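Uncharacterized protein MJ0327 (Methanocaldococcus jannaschii DSM 2661, PDB 2QTD) is of unknown function but belongs to the dinitrogenase iron-molybdenum cofactor family, and so may bind such a cofactor or a related metal cluster. Local coordinates at residues M5-S10 with E55-I61; I16-E21 with K63-N69; D22-I28 with T39-N44; E78-E83 with E98-I102. One frame throughout, in Å; residues are numbered along the deposited sequence.

Contact 1: M5-S10 with E55-I61. With PG4 (tetraethylene glycol), chain D.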
loop_
_atom_site.group_PDB
_atom_site.type_symbol
_atom_site.label_atom_id
_atom_site.label_comp_id
_atom_site.label_asym_id
_atom_site.label_seq_id
_atom_site.Cartn_x
_atom_site.Cartn_y
_atom_site.Cartn_z
HETATM N N MSE A 5 -0.717 -12.496 -1.814
HETATM C CA MSE A 5 -0.004 -11.255 -2.160
HETATM C C MSE A 5 0.538 -10.510 -0.947
HETATM O O MSE A 5 0.021 -10.648 0.143
HETATM C CB MSE A 5 -0.965 -10.312 -2.892
HETATM C CG MSE A 5 -1.398 -10.780 -4.287
HETATM SE SE MSE A 5 -2.591 -9.437 -4.995
HETATM C CE MSE A 5 -1.337 -8.238 -5.868
ATOM N N LYS A 6 1.544 -9.672 -1.181
ATOM C CA LYS A 6 2.057 -8.745 -0.193
ATOM C C LYS A 6 1.634 -7.326 -0.655
ATOM O O LYS A 6 1.843 -6.973 -1.806
ATOM C CB LYS A 6 3.589 -8.851 -0.123
ATOM C CG LYS A 6 4.244 -7.996 0.922
ATOM C CD LYS A 6 5.774 -8.005 0.853
ATOM C CE LYS A 6 6.379 -9.373 1.031
ATOM N NZ LYS A 6 7.851 -9.313 1.353
ATOM N N VAL A 7 1.012 -6.576 0.254
ATOM C CA VAL A 7 0.460 -5.252 -0.075
ATOM C C VAL A 7 1.030 -4.237 0.895
ATOM O O VAL A 7 1.033 -4.452 2.118
ATOM C CB VAL A 7 -1.074 -5.225 -0.009
ATOM C CG1 VAL A 7 -1.605 -3.841 -0.461
ATOM C CG2 VAL A 7 -1.706 -6.415 -0.840
ATOM N N ALA A 8 1.552 -3.158 0.354
ATOM C CA ALA A 8 1.974 -1.991 1.206
ATOM C C ALA A 8 0.898 -0.880 1.266
ATOM O O ALA A 8 0.402 -0.418 0.244
ATOM C CB ALA A 8 3.325 -1.454 0.731
ATOM N N ILE A 9 0.565 -0.462 2.473
ATOM C CA ILE A 9 -0.457 0.591 2.721
ATOM C C ILE A 9 0.172 1.778 3.395
ATOM O O ILE A 9 0.813 1.642 4.459
ATOM C CB ILE A 9 -1.628 0.059 3.575
ATOM C CG1 ILE A 9 -2.078 -1.298 3.005
ATOM C CG2 ILE A 9 -2.749 1.160 3.667
ATOM C CD1 ILE A 9 -3.209 -1.970 3.658
ATOM N N SER A 10 -0.073 2.972 2.843
ATOM C CA SER A 10 0.506 4.198 3.404
ATOM C C SER A 10 -0.335 4.626 4.615
ATOM O O SER A 10 -1.494 4.974 4.475
ATOM C CB SER A 10 0.497 5.241 2.311
ATOM O OG SER A 10 -0.820 5.511 1.874
ATOM N N GLU A 55 11.185 -5.078 -0.015
ATOM C CA GLU A 55 10.054 -5.974 0.312
ATOM C C GLU A 55 9.449 -6.687 -0.883
ATOM O O GLU A 55 8.860 -7.755 -0.733
ATOM C CB GLU A 55 8.928 -5.149 1.008
ATOM C CG GLU A 55 9.197 -4.753 2.438
ATOM C CD GLU A 55 9.273 -5.968 3.375
ATOM O OE1 GLU A 55 8.467 -6.951 3.235
ATOM O OE2 GLU A 55 10.163 -5.934 4.228
ATOM N N ASN A 56 9.599 -6.088 -2.063
ATOM C CA ASN A 56 9.120 -6.696 -3.318
ATOM C C ASN A 56 7.600 -6.976 -3.236
ATOM O O ASN A 56 7.128 -8.108 -3.470
ATOM C CB ASN A 56 9.918 -7.953 -3.639
ATOM C CG ASN A 56 9.781 -8.398 -5.085
ATOM O OD1 ASN A 56 9.423 -7.602 -5.966
ATOM N ND2 ASN A 56 10.104 -9.675 -5.352
ATOM N N VAL A 57 6.860 -5.938 -2.868
ATOM C CA VAL A 57 5.411 -6.044 -2.663
ATOM C C VAL A 57 4.735 -6.265 -4.026
ATOM O O VAL A 57 5.315 -5.985 -5.095
ATOM C CB VAL A 57 4.791 -4.838 -1.864
ATOM C CG1 VAL A 57 5.506 -4.660 -0.501
ATOM C CG2 VAL A 57 4.777 -3.527 -2.697
ATOM N N ASN A 58 3.549 -6.825 -3.996
ATOM C CA ASN A 58 2.744 -6.998 -5.206
ATOM C C ASN A 58 1.923 -5.735 -5.538
ATOM O O ASN A 58 1.570 -5.512 -6.702
ATOM C CB ASN A 58 1.812 -8.212 -5.086
ATOM C CG ASN A 58 2.551 -9.516 -4.814
ATOM O OD1 ASN A 58 2.713 -9.933 -3.665
ATOM N ND2 ASN A 58 3.027 -10.156 -5.884
ATOM N N ALA A 59 1.582 -4.933 -4.548
ATOM C CA ALA A 59 0.600 -3.872 -4.712
ATOM C C ALA A 59 0.820 -2.839 -3.644
ATOM O O ALA A 59 1.378 -3.175 -2.563
ATOM C CB ALA A 59 -0.805 -4.457 -4.602
ATOM N N ILE A 60 0.410 -1.588 -3.932
ATOM C CA ILE A 60 0.356 -0.491 -2.971
ATOM C C ILE A 60 -1.091 -0.008 -2.870
ATOM O O ILE A 60 -1.761 0.051 -3.902
ATOM C CB ILE A 60 1.304 0.678 -3.402
ATOM C CG1 ILE A 60 2.765 0.311 -3.218
ATOM C CG2 ILE A 60 1.012 1.977 -2.614
ATOM C CD1 ILE A 60 3.798 1.207 -4.007
ATOM N N ILE A 61 -1.541 0.366 -1.667
ATOM C CA ILE A 61 -2.820 1.073 -1.415
ATOM C C ILE A 61 -2.436 2.408 -0.832
ATOM O O ILE A 61 -1.727 2.471 0.158
ATOM C CB ILE A 61 -3.783 0.310 -0.548
ATOM C CG1 ILE A 61 -4.136 -1.031 -1.163
ATOM C CG2 ILE A 61 -5.051 1.112 -0.272
ATOM C CD1 ILE A 61 -4.975 -1.908 -0.190
HETATM C C4 PG4 D . 7.855 -13.153 0.732
HETATM O O3 PG4 D . 8.044 -12.508 1.995
HETATM C C5 PG4 D . 9.412 -12.531 2.413
HETATM C C6 PG4 D . 9.630 -11.496 3.519
HETATM O O4 PG4 D . 10.918 -10.878 3.420
HETATM C C7 PG4 D . 11.034 -9.806 2.487
HETATM C C8 PG4 D . 12.331 -9.082 2.788
HETATM O O5 PG4 D . 12.181 -8.511 4.089
#

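Contact 2: I16-E21 with K63-N69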
loop_
_atom_site.group_PDB
_atom_site.type_symbol
_atom_site.label_atom_id
_atom_site.label_comp_id
_atom_site.label_asym_id
_atom_site.label_seq_id
_atom_site.Cartn_x
_atom_site.Cartn_y
_atom_site.Cartn_z
ATOM N N ILE A 16 -5.424 5.744 7.143
ATOM C CA ILE A 16 -4.684 5.785 5.898
ATOM C C ILE A 16 -4.307 7.249 5.680
ATOM O O ILE A 16 -5.145 8.151 5.895
ATOM C CB ILE A 16 -5.516 5.203 4.709
ATOM C CG1 ILE A 16 -5.839 3.708 4.941
ATOM C CG2 ILE A 16 -4.723 5.352 3.384
ATOM C CD1 ILE A 16 -6.761 3.068 3.873
ATOM N N SER A 17 -3.055 7.494 5.298
ATOM C CA SER A 17 -2.531 8.840 5.173
ATOM C C SER A 17 -3.045 9.513 3.898
ATOM O O SER A 17 -3.538 8.856 2.981
ATOM C CB SER A 17 -1.005 8.834 5.104
ATOM O OG SER A 17 -0.615 8.090 3.952
ATOM N N ASN A 18 -2.811 10.818 3.839
ATOM C CA ASN A 18 -3.205 11.606 2.661
ATOM C C ASN A 18 -2.413 11.256 1.410
ATOM O O ASN A 18 -2.952 11.370 0.301
ATOM C CB ASN A 18 -3.060 13.101 2.925
ATOM C CG ASN A 18 -4.075 13.648 3.942
ATOM O OD1 ASN A 18 -5.019 12.979 4.353
ATOM N ND2 ASN A 18 -3.868 14.896 4.342
ATOM N N SER A 19 -1.155 10.845 1.578
ATOM C CA SER A 19 -0.312 10.418 0.457
ATOM C C SER A 19 0.700 9.359 0.829
ATOM O O SER A 19 0.992 9.092 2.021
ATOM C CB SER A 19 0.383 11.651 -0.156
ATOM O OG SER A 19 1.502 12.051 0.572
ATOM N N PHE A 20 1.217 8.729 -0.222
ATOM C CA PHE A 20 2.311 7.795 -0.125
ATOM C C PHE A 20 3.504 8.499 0.485
ATOM O O PHE A 20 4.247 7.884 1.271
ATOM C CB PHE A 20 2.627 7.245 -1.536
ATOM C CG PHE A 20 3.670 6.190 -1.575
ATOM C CD1 PHE A 20 3.329 4.873 -1.322
ATOM C CD2 PHE A 20 4.985 6.490 -1.889
ATOM C CE1 PHE A 20 4.278 3.858 -1.410
ATOM C CE2 PHE A 20 5.933 5.496 -1.947
ATOM C CZ PHE A 20 5.589 4.186 -1.687
ATOM N N GLU A 21 3.679 9.773 0.152
ATOM C CA GLU A 21 4.863 10.527 0.569
ATOM C C GLU A 21 4.781 11.014 2.020
ATOM O O GLU A 21 5.791 11.037 2.698
ATOM C CB GLU A 21 5.138 11.695 -0.392
ATOM C CG GLU A 21 5.511 11.238 -1.809
ATOM C CD GLU A 21 4.331 10.725 -2.632
ATOM O OE1 GLU A 21 3.186 11.112 -2.378
ATOM O OE2 GLU A 21 4.548 9.885 -3.522
ATOM N N LYS A 63 -3.871 6.953 -1.084
ATOM C CA LYS A 63 -4.840 7.937 -1.530
ATOM C C LYS A 63 -4.278 8.797 -2.623
ATOM O O LYS A 63 -5.025 9.206 -3.502
ATOM C CB LYS A 63 -5.303 8.801 -0.376
ATOM C CG LYS A 63 -6.135 8.101 0.664
ATOM C CD LYS A 63 -6.697 9.115 1.627
ATOM C CE LYS A 63 -7.474 8.531 2.789
ATOM N NZ LYS A 63 -8.083 9.629 3.603
ATOM N N ASN A 64 -3.011 9.159 -2.509
ATOM C CA ASN A 64 -2.294 10.002 -3.489
ATOM C C ASN A 64 -0.879 9.531 -3.547
ATOM O O ASN A 64 -0.398 8.961 -2.577
ATOM C CB ASN A 64 -2.228 11.452 -3.066
ATOM C CG ASN A 64 -3.528 12.176 -3.215
ATOM O OD1 ASN A 64 -3.990 12.421 -4.335
ATOM N ND2 ASN A 64 -4.123 12.553 -2.090
ATOM N N ILE A 65 -0.207 9.794 -4.663
ATOM C CA ILE A 65 1.185 9.347 -4.886
ATOM C C ILE A 65 1.774 10.376 -5.864
ATOM O O ILE A 65 1.040 10.956 -6.673
ATOM C CB ILE A 65 1.279 7.874 -5.387
ATOM C CG1 ILE A 65 2.737 7.340 -5.429
ATOM C CG2 ILE A 65 0.513 7.679 -6.736
ATOM C CD1 ILE A 65 2.757 5.853 -5.565
ATOM N N SER A 66 3.074 10.627 -5.739
ATOM C CA SER A 66 3.771 11.620 -6.559
ATOM C C SER A 66 4.037 11.032 -7.938
ATOM O O SER A 66 4.110 9.813 -8.115
ATOM C CB SER A 66 5.103 12.056 -5.907
ATOM O OG SER A 66 6.082 11.039 -5.965
ATOM N N GLU A 67 4.225 11.907 -8.909
ATOM C CA GLU A 67 4.591 11.467 -10.242
ATOM C C GLU A 67 5.867 10.635 -10.225
ATOM O O GLU A 67 5.902 9.585 -10.852
ATOM C CB GLU A 67 4.730 12.660 -11.186
ATOM C CG GLU A 67 3.418 13.343 -11.496
ATOM C CD GLU A 67 3.608 14.566 -12.359
ATOM O OE1 GLU A 67 4.298 14.463 -13.400
ATOM O OE2 GLU A 67 3.074 15.639 -11.997
ATOM N N GLU A 68 6.867 11.070 -9.450
ATOM C CA GLU A 68 8.133 10.325 -9.283
ATOM C C GLU A 68 7.959 8.941 -8.684
ATOM O O GLU A 68 8.465 7.958 -9.244
ATOM C CB GLU A 68 9.163 11.125 -8.461
ATOM N N ASN A 69 7.215 8.845 -7.578
ATOM C CA ASN A 69 6.967 7.546 -6.962
ATOM C C ASN A 69 6.084 6.668 -7.840
ATOM O O ASN A 69 6.317 5.478 -7.955
ATOM C CB ASN A 69 6.402 7.682 -5.532
ATOM C CG ASN A 69 7.483 8.069 -4.502
ATOM O OD1 ASN A 69 8.616 7.604 -4.579
ATOM N ND2 ASN A 69 7.127 8.915 -3.548
HETATM O O HOH W 1 -6.039 10.540 5.351
HETATM O O HOH W 2 -2.040 7.829 0.982
#

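Contact 3: D22-I28 with T39-N44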
loop_
_atom_site.group_PDB
_atom_site.type_symbol
_atom_site.label_atom_id
_atom_site.label_comp_id
_atom_site.label_asym_id
_atom_site.label_seq_id
_atom_site.Cartn_x
_atom_site.Cartn_y
_atom_site.Cartn_z
ATOM N N ASP A 22 3.588 11.395 2.490
ATOM C CA ASP A 22 3.430 12.038 3.786
ATOM C C ASP A 22 3.208 11.070 4.955
ATOM O O ASP A 22 3.184 11.501 6.117
ATOM C CB ASP A 22 2.341 13.132 3.701
ATOM C CG ASP A 22 0.951 12.693 4.175
ATOM O OD1 ASP A 22 0.468 11.626 3.839
ATOM O OD2 ASP A 22 0.295 13.483 4.884
ATOM N N CYS A 23 3.058 9.778 4.657
ATOM C CA CYS A 23 2.703 8.814 5.708
ATOM C C CYS A 23 3.743 8.721 6.829
ATOM O O CYS A 23 4.917 9.094 6.666
ATOM C CB CYS A 23 2.383 7.442 5.141
ATOM S SG CYS A 23 3.714 6.513 4.412
ATOM N N LYS A 24 3.270 8.308 7.991
ATOM C CA LYS A 24 4.193 7.979 9.103
ATOM C C LYS A 24 4.918 6.682 8.845
ATOM O O LYS A 24 6.128 6.559 9.099
ATOM C CB LYS A 24 3.423 7.973 10.443
ATOM C CG LYS A 24 4.249 7.586 11.683
ATOM C CD LYS A 24 5.354 8.630 11.983
ATOM C CE LYS A 24 6.389 8.147 13.036
ATOM N NZ LYS A 24 7.336 9.257 13.375
ATOM N N TYR A 25 4.188 5.688 8.324
ATOM C CA TYR A 25 4.752 4.347 8.073
ATOM C C TYR A 25 3.985 3.654 6.976
ATOM O O TYR A 25 2.864 4.076 6.657
ATOM C CB TYR A 25 4.788 3.467 9.341
ATOM C CG TYR A 25 3.428 3.019 9.855
ATOM C CD1 TYR A 25 2.667 3.858 10.628
ATOM C CD2 TYR A 25 2.921 1.754 9.607
ATOM C CE1 TYR A 25 1.404 3.462 11.126
ATOM C CE2 TYR A 25 1.656 1.359 10.099
ATOM C CZ TYR A 25 0.920 2.212 10.854
ATOM O OH TYR A 25 -0.314 1.866 11.364
ATOM N N PHE A 26 4.625 2.627 6.389
ATOM C CA PHE A 26 4.046 1.672 5.456
ATOM C C PHE A 26 3.704 0.434 6.255
ATOM O O PHE A 26 4.549 -0.099 7.024
ATOM C CB PHE A 26 5.010 1.310 4.337
ATOM C CG PHE A 26 5.576 2.501 3.637
ATOM C CD1 PHE A 26 4.775 3.224 2.765
ATOM C CD2 PHE A 26 6.886 2.875 3.836
ATOM C CE1 PHE A 26 5.302 4.348 2.109
ATOM C CE2 PHE A 26 7.426 3.989 3.173
ATOM C CZ PHE A 26 6.629 4.714 2.324
ATOM N N LEU A 27 2.432 0.054 6.200
ATOM C CA LEU A 27 1.970 -1.230 6.710
ATOM C C LEU A 27 2.131 -2.296 5.611
ATOM O O LEU A 27 1.489 -2.207 4.545
ATOM C CB LEU A 27 0.531 -1.122 7.206
ATOM C CG LEU A 27 -0.109 -2.413 7.787
ATOM C CD1 LEU A 27 0.595 -2.800 9.096
ATOM C CD2 LEU A 27 -1.563 -2.170 8.067
ATOM N N ILE A 28 2.968 -3.316 5.873
ATOM C CA ILE A 28 3.184 -4.406 4.929
ATOM C C ILE A 28 2.290 -5.571 5.375
ATOM O O ILE A 28 2.459 -6.124 6.463
ATOM C CB ILE A 28 4.668 -4.815 4.823
ATOM C CG1 ILE A 28 5.620 -3.637 4.614
ATOM C CG2 ILE A 28 4.870 -5.849 3.747
ATOM C CD1 ILE A 28 5.272 -2.725 3.465
ATOM N N THR A 39 1.574 -8.832 9.469
ATOM C CA THR A 39 1.742 -7.413 9.318
ATOM C C THR A 39 3.120 -6.995 9.799
ATOM O O THR A 39 3.740 -7.644 10.636
ATOM C CB THR A 39 0.655 -6.576 10.076
ATOM O OG1 THR A 39 0.818 -6.727 11.486
ATOM C CG2 THR A 39 -0.814 -7.006 9.602
ATOM N N LYS A 40 3.592 -5.880 9.267
ATOM C CA LYS A 40 4.867 -5.326 9.615
ATOM C C LYS A 40 4.847 -3.785 9.354
ATOM O O LYS A 40 4.303 -3.314 8.343
ATOM C CB LYS A 40 5.950 -5.998 8.786
ATOM C CG LYS A 40 7.345 -5.555 9.155
ATOM C CD LYS A 40 8.413 -6.471 8.619
ATOM C CE LYS A 40 8.715 -6.233 7.171
ATOM N NZ LYS A 40 10.043 -6.793 6.732
ATOM N N VAL A 41 5.451 -3.034 10.283
ATOM C CA VAL A 41 5.624 -1.587 10.145
ATOM C C VAL A 41 6.993 -1.245 9.586
ATOM O O VAL A 41 8.016 -1.710 10.107
ATOM C CB VAL A 41 5.473 -0.959 11.502
ATOM C CG1 VAL A 41 5.840 0.521 11.487
ATOM C CG2 VAL A 41 4.048 -1.220 12.000
ATOM N N ILE A 42 7.003 -0.440 8.533
ATOM C CA ILE A 42 8.243 0.159 8.002
ATOM C C ILE A 42 8.074 1.685 8.098
ATOM O O ILE A 42 7.238 2.266 7.408
ATOM C CB ILE A 42 8.571 -0.290 6.552
ATOM C CG1 ILE A 42 8.814 -1.823 6.422
ATOM C CG2 ILE A 42 9.795 0.480 6.044
ATOM C CD1 ILE A 42 9.190 -2.313 5.015
ATOM N N PHE A 43 8.861 2.336 8.946
ATOM C CA PHE A 43 8.744 3.811 9.058
ATOM C C PHE A 43 9.144 4.509 7.770
ATOM O O PHE A 43 10.015 4.039 7.061
ATOM C CB PHE A 43 9.482 4.328 10.293
ATOM C CG PHE A 43 8.793 3.959 11.574
ATOM C CD1 PHE A 43 7.508 4.424 11.833
ATOM C CD2 PHE A 43 9.392 3.088 12.485
ATOM C CE1 PHE A 43 6.841 4.095 12.994
ATOM C CE2 PHE A 43 8.737 2.719 13.667
ATOM C CZ PHE A 43 7.451 3.208 13.921
ATOM N N ASN A 44 8.422 5.568 7.417
ATOM C CA ASN A 44 8.681 6.341 6.204
ATOM C C ASN A 44 9.808 7.361 6.454
ATOM O O ASN A 44 9.592 8.578 6.414
ATOM C CB ASN A 44 7.401 7.045 5.775
ATOM C CG ASN A 44 7.538 7.759 4.453
ATOM O OD1 ASN A 44 8.435 7.447 3.633
ATOM N ND2 ASN A 44 6.648 8.708 4.228
#

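Contact 4: E78-E83 with E98-I102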
loop_
_atom_site.group_PDB
_atom_site.type_symbol
_atom_site.label_atom_id
_atom_site.label_comp_id
_atom_site.label_asym_id
_atom_site.label_seq_id
_atom_site.Cartn_x
_atom_site.Cartn_y
_atom_site.Cartn_z
ATOM N N GLU A 78 1.364 -2.787 -8.963
ATOM C CA GLU A 78 0.054 -2.194 -9.204
ATOM C C GLU A 78 -0.315 -1.329 -8.025
ATOM O O GLU A 78 -0.151 -1.746 -6.900
ATOM C CB GLU A 78 -0.952 -3.305 -9.373
ATOM C CG GLU A 78 -0.593 -4.187 -10.569
ATOM C CD GLU A 78 -1.531 -5.327 -10.721
ATOM O OE1 GLU A 78 -1.747 -6.038 -9.702
ATOM O OE2 GLU A 78 -2.049 -5.503 -11.854
ATOM N N ILE A 79 -0.822 -0.122 -8.290
ATOM C CA ILE A 79 -1.063 0.913 -7.285
ATOM C C ILE A 79 -2.559 1.168 -7.269
ATOM O O ILE A 79 -3.149 1.516 -8.301
ATOM C CB ILE A 79 -0.265 2.214 -7.556
ATOM C CG1 ILE A 79 1.240 1.865 -7.704
ATOM C CG2 ILE A 79 -0.494 3.196 -6.446
ATOM C CD1 ILE A 79 2.102 3.014 -8.040
ATOM N N TYR A 80 -3.166 0.978 -6.102
ATOM C CA TYR A 80 -4.631 1.034 -5.958
ATOM C C TYR A 80 -5.013 2.207 -5.085
ATOM O O TYR A 80 -4.285 2.577 -4.152
ATOM C CB TYR A 80 -5.165 -0.238 -5.337
ATOM C CG TYR A 80 -5.053 -1.422 -6.234
ATOM C CD1 TYR A 80 -6.012 -1.674 -7.189
ATOM C CD2 TYR A 80 -3.903 -2.200 -6.218
ATOM C CE1 TYR A 80 -5.892 -2.757 -8.041
ATOM C CE2 TYR A 80 -3.764 -3.271 -7.098
ATOM C CZ TYR A 80 -4.752 -3.530 -7.997
ATOM O OH TYR A 80 -4.643 -4.605 -8.865
ATOM N N HIS A 81 -6.162 2.804 -5.370
ATOM C CA HIS A 81 -6.627 3.980 -4.651
ATOM C C HIS A 81 -7.503 3.592 -3.460
ATOM O O HIS A 81 -8.506 2.877 -3.604
ATOM C CB HIS A 81 -7.433 4.877 -5.586
ATOM C CG HIS A 81 -7.749 6.206 -4.970
ATOM N ND1 HIS A 81 -9.017 6.537 -4.542
ATOM C CD2 HIS A 81 -6.962 7.261 -4.686
ATOM C CE1 HIS A 81 -8.992 7.752 -4.017
ATOM N NE2 HIS A 81 -7.755 8.210 -4.087
ATOM N N ALA A 82 -7.091 4.011 -2.268
ATOM C CA ALA A 82 -7.881 3.822 -1.056
ATOM C C ALA A 82 -9.171 4.586 -1.075
ATOM O O ALA A 82 -9.231 5.685 -1.643
ATOM C CB ALA A 82 -7.096 4.224 0.168
ATOM N N GLU A 83 -10.205 3.992 -0.462
ATOM C CA GLU A 83 -11.523 4.601 -0.329
ATOM C C GLU A 83 -11.829 4.831 1.146
ATOM O O GLU A 83 -12.064 3.884 1.893
ATOM C CB GLU A 83 -12.558 3.690 -0.976
ATOM C CG GLU A 83 -12.226 3.499 -2.482
ATOM C CD GLU A 83 -13.171 2.565 -3.198
ATOM O OE1 GLU A 83 -14.135 2.050 -2.594
ATOM O OE2 GLU A 83 -12.932 2.363 -4.410
ATOM N N GLU A 98 -12.460 -4.727 -5.454
ATOM C CA GLU A 98 -13.290 -3.514 -5.527
ATOM C C GLU A 98 -12.595 -2.142 -5.480
ATOM O O GLU A 98 -13.266 -1.119 -5.617
ATOM C CB GLU A 98 -14.381 -3.592 -4.450
ATOM C CG GLU A 98 -15.269 -4.810 -4.664
ATOM C CD GLU A 98 -16.515 -4.855 -3.820
ATOM O OE1 GLU A 98 -16.799 -3.884 -3.087
ATOM O OE2 GLU A 98 -17.214 -5.892 -3.902
ATOM N N LEU A 99 -11.269 -2.114 -5.373
ATOM C CA LEU A 99 -10.437 -0.888 -5.485
ATOM C C LEU A 99 -9.992 -0.656 -6.911
ATOM O O LEU A 99 -9.646 -1.613 -7.693
ATOM C CB LEU A 99 -9.189 -0.937 -4.563
ATOM C CG LEU A 99 -9.421 -0.976 -3.053
ATOM C CD1 LEU A 99 -8.056 -0.922 -2.294
ATOM C CD2 LEU A 99 -10.395 0.124 -2.515
ATOM N N SER A 100 -9.991 0.621 -7.240
ATOM C CA SER A 100 -9.560 1.103 -8.555
ATOM C C SER A 100 -8.052 1.235 -8.631
ATOM O O SER A 100 -7.389 1.586 -7.632
ATOM C CB SER A 100 -10.190 2.440 -8.813
ATOM O OG SER A 100 -11.548 2.252 -8.892
ATOM N N LYS A 101 -7.509 0.917 -9.802
ATOM C CA LYS A 101 -6.078 0.962 -10.078
ATOM C C LYS A 101 -5.729 2.357 -10.580
ATOM O O LYS A 101 -6.375 2.890 -11.505
ATOM C CB LYS A 101 -5.736 -0.147 -11.105
ATOM C CG LYS A 101 -4.256 -0.388 -11.367
ATOM C CD LYS A 101 -4.072 -1.588 -12.319
ATOM C CE LYS A 101 -2.605 -1.917 -12.502
ATOM N NZ LYS A 101 -2.438 -3.177 -13.329
ATOM N N ILE A 102 -4.728 2.972 -9.962
ATOM C CA ILE A 102 -4.320 4.318 -10.338
ATOM C C ILE A 102 -3.611 4.260 -11.679
ATOM O O ILE A 102 -2.702 3.474 -11.874
ATOM C CB ILE A 102 -3.438 4.958 -9.245
ATOM C CG1 ILE A 102 -4.237 5.164 -7.948
ATOM C CG2 ILE A 102 -2.809 6.303 -9.794
ATOM C CD1 ILE A 102 -3.428 5.628 -6.704
HETATM O O HOH W 3 -1.303 0.972 -11.097
HETATM O O HOH W 4 -10.458 2.711 -5.329
HETATM O O HOH W 5 -13.490 1.853 -6.927
HETATM O O HOH W 6 -15.177 0.241 -4.234
#

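Contact 1: M5-S10 with E55-I61
Two parallel strands at the middle of the sheet meet here, 5-11 and 59-62. Their short segments lie 4.6 Å apart at closest approach, with axes 29° from parallel. From Ala8 on, the ladder is regular. Ala8 N donates to Ala59 O at 2.9 Å, Ile61 N to Ala8 O at 2.8 Å, and Ser10 N to Ile61 O at 3.2 Å. Ahead of it, Asn58 closes the entry to the second strand. Its backbone N donates to Lys6 O at 2.8 Å, while Lys6 N donates to Asn58 OD1, also at 2.8 Å. The side chain thus stands in for a backbone acceptor.

This pairing forms the core of the ribonuclease H-like fold, in which a mixed sheet carries helices. The link from strand 35-43 to strand 59-62 passes through helix 46-54. Val7, Ile9, Ala59 and Ile61 share one face, with Val7 CG1 to Ile61 CG1 at 3.8 Å. Helix 87-95 packs on this face through Phe94, Val87 and Ile91. Ala8 and Ile60 point to the other face, where Ala8 CB lies 4.1 Å from Val57 CG1.

At the polar end of the contact, Lys6 NZ makes a salt bridge to Glu55 OE1 at 3.1 Å and a hydrogen bond to Glu55 O at 2.8 Å. Glu55 OE2 is also salt-bridged to Lys40. A tetraethylene glycol, probably from the crystallisation liquor, donates a hydrogen bond from its O5 to Glu55 OE2 at 3.3 Å.

Contact 2: I16-E21 with K63-N69
This is a loop-to-loop contact that includes the start of a helix. The loop between strands 5-11 and 25-32 lies along the turn that joins strand 59-62 to helix 67-74 in the ribonuclease H-like fold. The backbones meet at Phe20 N, which donates to Asn64 O at 2.9 Å. Asn64 ND2 returns a bond to Asn18 O, also at 2.9 Å. Within the first loop, Ser17 OG donates to Ser19 O at 2.7 Å.

Water fills the gap beside Lys63. One water joins Ile16 O, Asn18 OD1 and Lys63 NZ; another joins Ser17 O to Lys63 N. The ammonium group of Lys63 is also salt-bridged to Asp85.

Phe20 packs inward, with Ile65 buried beside it. Phe20 CB lies 3.9 Å from Ile65 CG1, and Ile65 CD1 sits over one face of the ring. Phe73 meets the same ring edge-to-face.

Ser66 is the N-cap of helix 67-74, with OG accepting from Asn69 N at 2.9 Å. Glu21 of the other loop also bonds to this helix start. Its OE2 accepts from Ser66 OG at 3.1 Å, from Ser66 N at 2.8 Å and from Asn69 ND2 at 2.8 Å.

Contact 3: D22-I28 with T39-N44
Ile28 and Ile42 form the apolar centre, with Ile28 CG1 3.8 Å from Ile42 CD1. Phe26 lies on the same face, its CD2 4.4 Å from Ile42 CG2. The other face carries Tyr25, Leu27, Val41 and Phe43. There Tyr25 CD2 reaches Val41 CG1 at 3.7 Å, and Tyr25 CB reaches Phe43 CD1 at 3.8 Å.

The backbone between these faces is an antiparallel hairpin. Phe26 and Ile42 are a hydrogen-bonded pair, with Phe26 N to Ile42 O at 2.8 Å and Ile42 N to Phe26 O at 2.9 Å. Ile28 N donates to Lys40 O at 2.8 Å; the return bond, from Lys40 N to Ile28 O at 3.0 Å, is weak.

Asn44 forms the polar end. Its N donates to Lys24 O and its ND2 to Cys23 O, both at 3.0 Å, while OD1 accepts from Lys49.

Strand 35-43 is the outermost strand on this side of the sheet. Strand 25-32 separates it from strand 5-11. At the start of 25-32, Lys24 and Tyr25 both face Met11 of 5-11, a classic beta bulge. Helix 46-54 meets the isoleucine face through Ile52 and Ser51.

Contact 4: E78-E83 with E98-I102
A single backbone bridge, Tyr80 with Lys101, lays the C-terminal tail beside strand 78-81 at the edge of the ribonuclease H-like sheet. Glu78 comes first. Its OE2 makes a salt bridge to Lys101 NZ at 2.8 Å. Ile79 O then accepts from Ile102 N at 2.7 Å, and Ile79 CG2 packs on Ile102 CD1 at 3.8 Å. A water also links Ile79 N to Ile102 O.

Tyr80 CA makes a CH...O contact to Ser100 O at 3.3 Å. The Tyr80 ring has Leu99 O near its edge and meets Phe94 of helix 87-95 edge-to-face. His81 N donates to Ser100 O at 2.8 Å and completes the bridge.

Beyond the strand, Ala82 turns away from the tail to pack on Ile61 and Asn90. Glu83 points toward the tail, with its CD 3.8 Å from Leu99 CD2. The carboxylate gathers three waters. One of them donates to Glu83 OE2 at 2.7 Å and to His81 O at 2.6 Å, and accepts from Ser100 N at 2.9 Å.

How the contacts relate
From the N terminus, strand 5-11 leads into the loop 16-21 and then the hairpin of contact 3. Contact 3 closes the shortest loop, between 22-28 and 39-44. It lies wholly within the loops of contacts 1 and 2. These two cross, because their segments alternate along the chain. Contact 1 closes at 55-61 and contact 2 at 63-69. Contact 4 follows in series and brings the C-terminal tail back to strand 78-81. Contacts 1, 3 and 4 share one sheet: contact 1 is central, and contacts 3 and 4 lie on opposite sides of the chain's centre, about 18 Å apart between centres. Contact 2 joins the loops at one end of the sheet and touches the other three.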